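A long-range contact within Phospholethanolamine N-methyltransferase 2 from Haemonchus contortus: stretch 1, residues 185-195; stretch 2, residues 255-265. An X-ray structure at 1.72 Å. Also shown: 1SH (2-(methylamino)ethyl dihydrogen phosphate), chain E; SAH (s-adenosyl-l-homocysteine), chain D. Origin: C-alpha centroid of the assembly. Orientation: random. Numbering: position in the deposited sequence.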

ATOM      1  N   TYR A 185      -8.860  -3.854   9.387  1.00 24.11           N
ATOM      2  CA  TYR A 185      -9.240  -3.134   8.182  1.00 24.23           C
ATOM      3  C   TYR A 185     -10.031  -4.009   7.211  1.00 26.55           C
ATOM      4  O   TYR A 185      -9.726  -4.075   6.020  1.00 26.88           O
ATOM      5  N   THR A 186     -11.043  -4.690   7.742  1.00 26.86           N
ATOM      6  CA  THR A 186     -12.100  -5.255   6.908  1.00 30.60           C
ATOM      7  C   THR A 186     -12.854  -4.113   6.260  1.00 30.07           C
ATOM      8  O   THR A 186     -12.777  -2.977   6.721  1.00 28.31           O
ATOM      9  N   ASP A 187     -13.605  -4.410   5.207  1.00 28.02           N
ATOM     10  CA  ASP A 187     -14.402  -3.370   4.566  1.00 34.66           C
ATOM     11  C   ASP A 187     -15.342  -2.665   5.559  1.00 33.69           C
ATOM     12  O   ASP A 187     -15.404  -1.438   5.596  1.00 32.43           O
ATOM     13  N   THR A 188     -16.054  -3.434   6.380  1.00 34.49           N
ATOM     14  CA  THR A 188     -16.947  -2.824   7.365  1.00 30.25           C
ATOM     15  C   THR A 188     -16.185  -2.019   8.415  1.00 35.04           C
ATOM     16  O   THR A 188     -16.641  -0.955   8.844  1.00 33.85           O
ATOM     17  N   GLY A 189     -15.033  -2.527   8.839  1.00 32.08           N
ATOM     18  CA  GLY A 189     -14.189  -1.786   9.752  1.00 28.58           C
ATOM     19  C   GLY A 189     -13.724  -0.468   9.159  1.00 29.87           C
ATOM     20  O   GLY A 189     -13.733   0.565   9.837  1.00 29.39           O
ATOM     21  N   ILE A 190     -13.297  -0.511   7.900  1.00 27.39           N
ATOM     22  CA  ILE A 190     -12.850   0.692   7.208  1.00 29.50           C
ATOM     23  C   ILE A 190     -13.973   1.729   7.139  1.00 31.18           C
ATOM     24  O   ILE A 190     -13.783   2.878   7.527  1.00 25.65           O
ATOM     25  N   PHE A 191     -15.151   1.332   6.668  1.00 29.95           N
ATOM     26  CA  PHE A 191     -16.228   2.305   6.531  1.00 32.94           C
ATOM     27  C   PHE A 191     -16.775   2.800   7.875  1.00 30.94           C
ATOM     28  O   PHE A 191     -17.207   3.944   7.983  1.00 34.98           O
ATOM     29  N   ALA A 192     -16.726   1.962   8.910  1.00 30.18           N
ATOM     30  CA  ALA A 192     -17.117   2.414  10.241  1.00 31.99           C
ATOM     31  C   ALA A 192     -16.104   3.443  10.759  1.00 35.14           C
ATOM     32  O   ALA A 192     -16.481   4.449  11.350  1.00 30.48           O
ATOM     33  N   TYR A 193     -14.819   3.193  10.527  1.00 27.07           N
ATOM     34  CA  TYR A 193     -13.782   4.161  10.885  1.00 27.91           C
ATOM     35  C   TYR A 193     -13.972   5.486  10.132  1.00 32.21           C
ATOM     36  O   TYR A 193     -13.892   6.562  10.732  1.00 28.60           O
ATOM     37  N   GLU A 194     -14.197   5.411   8.820  1.00 29.31           N
ATOM     38  CA  GLU A 194     -14.399   6.623   8.023  1.00 30.67           C
ATOM     39  C   GLU A 194     -15.573   7.443   8.568  1.00 33.12           C
ATOM     40  O   GLU A 194     -15.545   8.681   8.584  1.00 30.05           O
ATOM     41  N   TRP A 195     -16.605   6.747   9.030  1.00 33.30           N
ATOM     42  CA  TRP A 195     -17.781   7.431   9.550  1.00 35.18           C
ATOM     43  C   TRP A 195     -17.425   8.290  10.759  1.00 34.77           C
ATOM     44  O   TRP A 195     -17.861   9.435  10.857  1.00 37.64           O
ATOM     45  N   THR A 255      -5.121  -4.086   0.605  1.00 25.33           N
ATOM     46  CA  THR A 255      -5.895  -3.973  -0.625  1.00 25.30           C
ATOM     47  C   THR A 255      -7.310  -3.483  -0.354  1.00 25.54           C
ATOM     48  O   THR A 255      -7.903  -2.825  -1.207  1.00 26.74           O
ATOM     49  N   ASN A 256      -7.864  -3.814   0.809  1.00 25.25           N
ATOM     50  CA  ASN A 256      -9.163  -3.263   1.198  1.00 25.56           C
ATOM     51  C   ASN A 256      -9.155  -1.732   1.232  1.00 23.97           C
ATOM     52  O   ASN A 256     -10.076  -1.089   0.719  1.00 26.93           O
ATOM     53  N   MET A 257      -8.112  -1.163   1.830  1.00 23.67           N
ATOM     54  CA  MET A 257      -7.942   0.283   1.903  1.00 20.84           C
ATOM     55  C   MET A 257      -7.746   0.885   0.522  1.00 23.48           C
ATOM     56  O   MET A 257      -8.435   1.835   0.131  1.00 22.43           O
ATOM     57  N   LEU A 258      -6.796   0.340  -0.229  1.00 20.18           N
ATOM     58  CA  LEU A 258      -6.436   0.970  -1.485  1.00 22.87           C
ATOM     59  C   LEU A 258      -7.524   0.797  -2.544  1.00 26.72           C
ATOM     60  O   LEU A 258      -7.666   1.638  -3.430  1.00 24.47           O
ATOM     61  N   ALA A 259      -8.316  -0.271  -2.443  1.00 22.83           N
ATOM     62  CA  ALA A 259      -9.446  -0.425  -3.355  1.00 28.12           C
ATOM     63  C   ALA A 259     -10.342   0.813  -3.307  1.00 27.19           C
ATOM     64  O   ALA A 259     -10.848   1.268  -4.347  1.00 28.37           O
ATOM     65  N   VAL A 260     -10.539   1.344  -2.103  1.00 26.66           N
ATOM     66  CA  VAL A 260     -11.382   2.523  -1.902  1.00 26.81           C
ATOM     67  C   VAL A 260     -10.710   3.779  -2.443  1.00 24.04           C
ATOM     68  O   VAL A 260     -11.328   4.577  -3.150  1.00 25.49           O
ATOM     69  N   ALA A 261      -9.438   3.948  -2.114  1.00 21.32           N
ATOM     70  CA  ALA A 261      -8.682   5.085  -2.621  1.00 22.61           C
ATOM     71  C   ALA A 261      -8.700   5.124  -4.152  1.00 21.88           C
ATOM     72  O   ALA A 261      -8.903   6.180  -4.752  1.00 19.58           O
ATOM     73  N   LEU A 262      -8.502   3.960  -4.775  1.00 20.83           N
ATOM     74  CA  LEU A 262      -8.407   3.844  -6.211  1.00 21.05           C
ATOM     75  C   LEU A 262      -9.744   4.108  -6.857  1.00 22.64           C
ATOM     76  O   LEU A 262      -9.805   4.823  -7.852  1.00 21.38           O
ATOM     77  N   GLU A 263     -10.814   3.559  -6.278  1.00 22.51           N
ATOM     78  CA  GLU A 263     -12.156   3.772  -6.822  1.00 25.42           C
ATOM     79  C   GLU A 263     -12.458   5.258  -6.840  1.00 23.84           C
ATOM     80  O   GLU A 263     -13.010   5.790  -7.814  1.00 25.85           O
ATOM     81  N   ARG A 264     -12.072   5.926  -5.761  1.00 23.78           N
ATOM     82  CA  ARG A 264     -12.415   7.332  -5.596  1.00 21.43           C
ATOM     83  C   ARG A 264     -11.605   8.261  -6.490  1.00 26.44           C
ATOM     84  O   ARG A 264     -12.146   9.205  -7.056  1.00 26.06           O
ATOM     85  N   VAL A 265     -10.321   7.987  -6.659  1.00 21.49           N
ATOM     86  CA  VAL A 265      -9.552   8.835  -7.558  1.00 21.58           C
ATOM     87  C   VAL A 265      -9.916   8.566  -9.020  1.00 24.02           C
ATOM     88  O   VAL A 265      -9.920   9.491  -9.834  1.00 23.04           O
TER

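Contact between residues 185-195 and 255-265 of Phospholethanolamine N-methyltransferase 2, where helices 187-195 and 255-265 cross at -57° with their axes 10.0 Å apart at closest approach. The strongest polar link is a salt bridge: R264 NH1 donates to E194 OE2 at 2.7 Å, and R264 NH2 adds a weak hydrogen bond to E194 OE1 at 3.4 Å. Both side chains point toward the other stretch. E194 is t at chi1 and chi2; R264 is m at chi1 and extended from there, t at chi2 and chi3. E194 OE2 lies at the guanidinium edge, near its plane. At the other end of the contact, N256 (chi1 m) points toward stretch 1 and its ND2 donates to the backbone Y185 O at 3.0 Å, nearly straight at 165°. This bond ties the second helix to the loop just before the first, close to where the backbones come nearest, D187 CA to N256 CA at 6.2 Å. T186 turns its CB away from the interface; with chi1 p, its OG1 caps the first helix by accepting from G189 N at 3.0 Å.

Two waters join D187 to N256. Water 1 lies 2.5 Å from D187 OD1 and 2.7 Å from N256 O; water 2 lies 3.0 Å from D187 OD2 and 2.8 Å from N256 OD1. The CB of D187 points sideways, but its m rotamer brings the carboxylate nearer, with OD1 3.5 Å from N256 CG.

Apolar packing lies between and beside these polar ends. I190 (m, t) points toward stretch 2 and sets its CD1 3.6 Å from N256 CB and 3.7 Å from M257 SD. The CA-to-CB bond of M257 points sideways, but with chi angles m, m, t the end of the chain comes nearer, and CE sits over one face of the Y185 ring, 3.7 Å from the centroid in a CH-pi contact. Y185 itself points inward with chi1 m. F191 is also m at chi1; its CA-to-CB bond points sideways, but the ring at its end comes nearer: F191 CZ touches V260 CG2 at 3.8 Å, and F191 CE1 lies 3.9 Å from R264 NH2, next to the salt bridge. V260 points in with chi1 t.

Both ligands border this region. M257 CG approaches SAH O3' at 3.3 Å, and Y185 CE2 lies 3.7 Å from SAH C3'. Y185 OH is 3.5 Å from 1SH C3, while Y193 OH donates to phosphate oxygen O3 of 1SH at 2.6 Å.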

ATOM      1  CB  TYR A 185      -8.004  -2.504   7.523  1.00 24.27           C
ATOM      2  CG  TYR A 185      -7.255  -1.544   8.439  1.00 25.59           C
ATOM      3  CD1 TYR A 185      -7.909  -0.497   9.083  1.00 23.47           C
ATOM      4  CD2 TYR A 185      -5.900  -1.697   8.678  1.00 24.03           C
ATOM      5  CE1 TYR A 185      -7.228   0.375   9.914  1.00 26.11           C
ATOM      6  CE2 TYR A 185      -5.212  -0.822   9.515  1.00 23.56           C
ATOM      7  CZ  TYR A 185      -5.880   0.207  10.125  1.00 26.46           C
ATOM      8  OH  TYR A 185      -5.189   1.074  10.959  1.00 27.06           O
ATOM      9  CB  THR A 186     -13.124  -6.044   7.734  1.00 34.36           C
ATOM     10  OG1 THR A 186     -13.676  -5.197   8.754  1.00 33.29           O
ATOM     11  CG2 THR A 186     -12.478  -7.269   8.370  1.00 36.64           C
ATOM     12  CB  ASP A 187     -15.179  -3.940   3.376  1.00 33.62           C
ATOM     13  CG  ASP A 187     -14.301  -4.141   2.151  1.00 44.67           C
ATOM     14  OD1 ASP A 187     -13.169  -3.600   2.126  1.00 37.35           O
ATOM     15  OD2 ASP A 187     -14.746  -4.830   1.207  1.00 48.58           O
ATOM     16  CB  THR A 188     -17.868  -3.859   8.064  1.00 45.02           C
ATOM     17  OG1 THR A 188     -17.068  -4.887   8.661  1.00 51.31           O
ATOM     18  CG2 THR A 188     -18.808  -4.479   7.067  1.00 46.84           C
ATOM     19  CB  ILE A 190     -12.331   0.368   5.791  1.00 27.13           C
ATOM     20  CG1 ILE A 190     -10.987  -0.373   5.883  1.00 26.28           C
ATOM     21  CG2 ILE A 190     -12.155   1.630   4.995  1.00 25.25           C
ATOM     22  CD1 ILE A 190     -10.557  -1.001   4.563  1.00 27.90           C
ATOM     23  CB  PHE A 191     -17.327   1.791   5.591  1.00 30.21           C
ATOM     24  CG  PHE A 191     -16.838   1.536   4.187  1.00 35.31           C
ATOM     25  CD1 PHE A 191     -16.213   2.545   3.466  1.00 39.60           C
ATOM     26  CD2 PHE A 191     -16.992   0.290   3.598  1.00 43.04           C
ATOM     27  CE1 PHE A 191     -15.743   2.319   2.179  1.00 41.63           C
ATOM     28  CE2 PHE A 191     -16.529   0.053   2.307  1.00 47.03           C
ATOM     29  CZ  PHE A 191     -15.902   1.069   1.600  1.00 43.23           C
ATOM     30  CB  ALA A 192     -17.226   1.245  11.197  1.00 33.08           C
ATOM     31  CB  TYR A 193     -12.394   3.600  10.553  1.00 25.58           C
ATOM     32  CG  TYR A 193     -11.753   2.751  11.630  1.00 26.44           C
ATOM     33  CD1 TYR A 193     -11.913   3.043  12.981  1.00 29.90           C
ATOM     34  CD2 TYR A 193     -10.967   1.664  11.289  1.00 32.78           C
ATOM     35  CE1 TYR A 193     -11.304   2.266  13.955  1.00 27.87           C
ATOM     36  CE2 TYR A 193     -10.350   0.895  12.246  1.00 28.43           C
ATOM     37  CZ  TYR A 193     -10.522   1.194  13.579  1.00 32.31           C
ATOM     38  OH  TYR A 193      -9.909   0.418  14.531  1.00 31.77           O
ATOM     39  CB  GLU A 194     -14.638   6.280   6.547  1.00 27.48           C
ATOM     40  CG  GLU A 194     -14.787   7.509   5.684  1.00 29.75           C
ATOM     41  CD  GLU A 194     -15.223   7.204   4.263  1.00 35.05           C
ATOM     42  OE1 GLU A 194     -15.763   6.101   3.998  1.00 38.40           O
ATOM     43  OE2 GLU A 194     -15.039   8.092   3.408  1.00 30.43           O
ATOM     44  CB  TRP A 195     -18.880   6.429   9.917  1.00 35.60           C
ATOM     45  CG  TRP A 195     -20.238   7.055  10.149  1.00 40.35           C
ATOM     46  CD1 TRP A 195     -21.227   7.232   9.223  1.00 45.52           C
ATOM     47  CD2 TRP A 195     -20.754   7.569  11.384  1.00 53.45           C
ATOM     48  NE1 TRP A 195     -22.319   7.826   9.803  1.00 57.39           N
ATOM     49  CE2 TRP A 195     -22.056   8.041  11.131  1.00 58.42           C
ATOM     50  CE3 TRP A 195     -20.247   7.667  12.679  1.00 61.31           C
ATOM     51  CZ2 TRP A 195     -22.855   8.609  12.124  1.00 70.65           C
ATOM     52  CZ3 TRP A 195     -21.046   8.231  13.660  1.00 72.30           C
ATOM     53  CH2 TRP A 195     -22.330   8.691  13.379  1.00 73.92           C
ATOM     54  CB  THR A 255      -5.973  -5.293  -1.410  1.00 29.69           C
ATOM     55  OG1 THR A 255      -6.196  -6.376  -0.502  1.00 35.40           O
ATOM     56  CG2 THR A 255      -4.683  -5.519  -2.190  1.00 28.85           C
ATOM     57  CB  ASN A 256      -9.622  -3.792   2.555  1.00 26.36           C
ATOM     58  CG  ASN A 256     -10.135  -5.207   2.490  1.00 32.54           C
ATOM     59  OD1 ASN A 256     -10.450  -5.716   1.419  1.00 31.25           O
ATOM     60  ND2 ASN A 256     -10.252  -5.847   3.657  1.00 28.81           N
ATOM     61  CB  MET A 257      -6.709   0.630   2.753  1.00 22.86           C
ATOM     62  CG  MET A 257      -6.885   0.426   4.224  1.00 29.91           C
ATOM     63  SD  MET A 257      -7.994   1.681   4.881  1.00 29.39           S
ATOM     64  CE  MET A 257      -7.499   1.712   6.578  1.00 33.34           C
ATOM     65  CB  LEU A 258      -5.080   0.462  -1.983  1.00 25.68           C
ATOM     66  CG  LEU A 258      -4.296   1.589  -2.661  1.00 37.14           C
ATOM     67  CD1 LEU A 258      -3.872   2.607  -1.625  1.00 28.39           C
ATOM     68  CD2 LEU A 258      -3.099   1.070  -3.437  1.00 38.68           C
ATOM     69  CB  ALA A 259     -10.248  -1.666  -2.998  1.00 29.46           C
ATOM     70  CB  VAL A 260     -11.705   2.728  -0.421  1.00 30.40           C
ATOM     71  CG1 VAL A 260     -12.566   3.962  -0.231  1.00 25.66           C
ATOM     72  CG2 VAL A 260     -12.400   1.498   0.143  1.00 30.93           C
ATOM     73  CB  ALA A 261      -7.239   5.046  -2.086  1.00 20.10           C
ATOM     74  CB  LEU A 262      -7.881   2.458  -6.608  1.00 23.35           C
ATOM     75  CG  LEU A 262      -6.379   2.289  -6.382  1.00 19.34           C
ATOM     76  CD1 LEU A 262      -6.023   0.823  -6.275  1.00 24.48           C
ATOM     77  CD2 LEU A 262      -5.633   2.906  -7.549  1.00 20.14           C
ATOM     78  CB  GLU A 263     -13.189   3.070  -5.942  1.00 30.86           C
ATOM     79  CG  GLU A 263     -14.629   3.357  -6.328  1.00 41.91           C
ATOM     80  CD  GLU A 263     -15.625   2.633  -5.442  1.00 52.18           C
ATOM     81  OE1 GLU A 263     -15.200   1.785  -4.627  1.00 50.20           O
ATOM     82  OE2 GLU A 263     -16.836   2.911  -5.564  1.00 57.38           O
ATOM     83  CB  ARG A 264     -12.372   7.726  -4.123  1.00 23.89           C
ATOM     84  CG  ARG A 264     -13.530   7.105  -3.358  1.00 26.11           C
ATOM     85  CD  ARG A 264     -13.501   7.417  -1.883  1.00 32.83           C
ATOM     86  NE  ARG A 264     -14.495   6.606  -1.185  1.00 32.96           N
ATOM     87  CZ  ARG A 264     -14.764   6.697   0.113  1.00 30.33           C
ATOM     88  NH1 ARG A 264     -14.127   7.578   0.869  1.00 27.19           N
ATOM     89  NH2 ARG A 264     -15.687   5.907   0.650  1.00 35.72           N
ATOM     90  CB  VAL A 265      -8.018   8.749  -7.315  1.00 20.25           C
ATOM     91  CG1 VAL A 265      -7.473   7.407  -7.783  1.00 20.87           C
ATOM     92  CG2 VAL A 265      -7.309   9.902  -8.053  1.00 22.45           C
TER
HETATM   93  O4  1SH E 702      -7.766   3.725  17.377  0.53 29.31           O
HETATM   94  P1  1SH E 702      -7.738   2.369  16.676  0.53 31.71           P
HETATM   95  O1  1SH E 702      -6.827   1.417  17.345  0.53 29.14           O
HETATM   96  O3  1SH E 702      -9.198   1.778  16.634  0.53 30.09           O
HETATM   97  O2  1SH E 702      -7.193   2.584  15.204  0.53 30.24           O
HETATM   98  C1  1SH E 702      -7.773   3.504  14.436  0.53 30.97           C
HETATM   99  C2  1SH E 702      -7.068   3.815  13.122  0.53 30.60           C
HETATM  100  N1  1SH E 702      -5.777   4.441  13.204  0.53 31.16           N
HETATM  101  C3  1SH E 702      -5.236   4.484  11.894  0.53 21.13           C
HETATM  102  N   SAH D 701      -2.872   7.845   6.424  1.00 31.29           N
HETATM  103  CA  SAH D 701      -4.309   7.500   6.272  1.00 29.47           C
HETATM  104  CB  SAH D 701      -4.554   6.010   6.734  1.00 30.95           C
HETATM  105  CG  SAH D 701      -4.378   5.692   8.215  1.00 34.37           C
HETATM  106  SD  SAH D 701      -4.644   3.928   8.584  1.00 29.55           S
HETATM  107  C   SAH D 701      -5.180   8.495   6.930  1.00 31.49           C
HETATM  108  O   SAH D 701      -4.698   9.500   7.434  1.00 28.93           O
HETATM  109  OXT SAH D 701      -6.387   8.425   6.766  1.00 25.84           O
HETATM  110  C5' SAH D 701      -3.041   3.107   8.537  1.00 28.44           C
HETATM  111  C4' SAH D 701      -2.692   2.520   7.289  1.00 27.75           C
HETATM  112  O4' SAH D 701      -1.302   2.103   7.346  1.00 27.10           O
HETATM  113  C3' SAH D 701      -3.463   1.276   7.062  1.00 29.00           C
HETATM  114  O3' SAH D 701      -4.209   1.422   5.873  1.00 28.73           O
HETATM  115  C2' SAH D 701      -2.470   0.212   6.916  1.00 25.60           C
HETATM  116  O2' SAH D 701      -2.827  -0.741   5.942  1.00 33.07           O
HETATM  117  C1' SAH D 701      -1.236   0.967   6.544  1.00 23.50           C
HETATM  118  N9  SAH D 701       0.027   0.182   6.767  1.00 24.65           N
HETATM  119  C8  SAH D 701       0.424  -0.416   7.913  1.00 28.99           C
HETATM  120  N7  SAH D 701       1.635  -0.946   7.710  1.00 28.78           N
HETATM  121  C5  SAH D 701       2.020  -0.672   6.446  1.00 26.33           C
HETATM  122  C6  SAH D 701       3.171  -0.976   5.707  1.00 29.48           C
HETATM  123  N6  SAH D 701       4.205  -1.704   6.252  1.00 30.07           N
HETATM  124  N1  SAH D 701       3.235  -0.537   4.431  1.00 27.31           N
HETATM  125  C2  SAH D 701       2.241   0.169   3.881  1.00 25.59           C
HETATM  126  N3  SAH D 701       1.127   0.483   4.567  1.00 22.94           N
HETATM  127  C4  SAH D 701       0.986   0.065   5.839  1.00 24.73           C
HETATM  128  O   HOH W   1     -12.467  -2.316   0.157  1.00 43.36           O
HETATM  129  O   HOH W   2     -12.353  -5.302  -0.536  1.00 55.21           O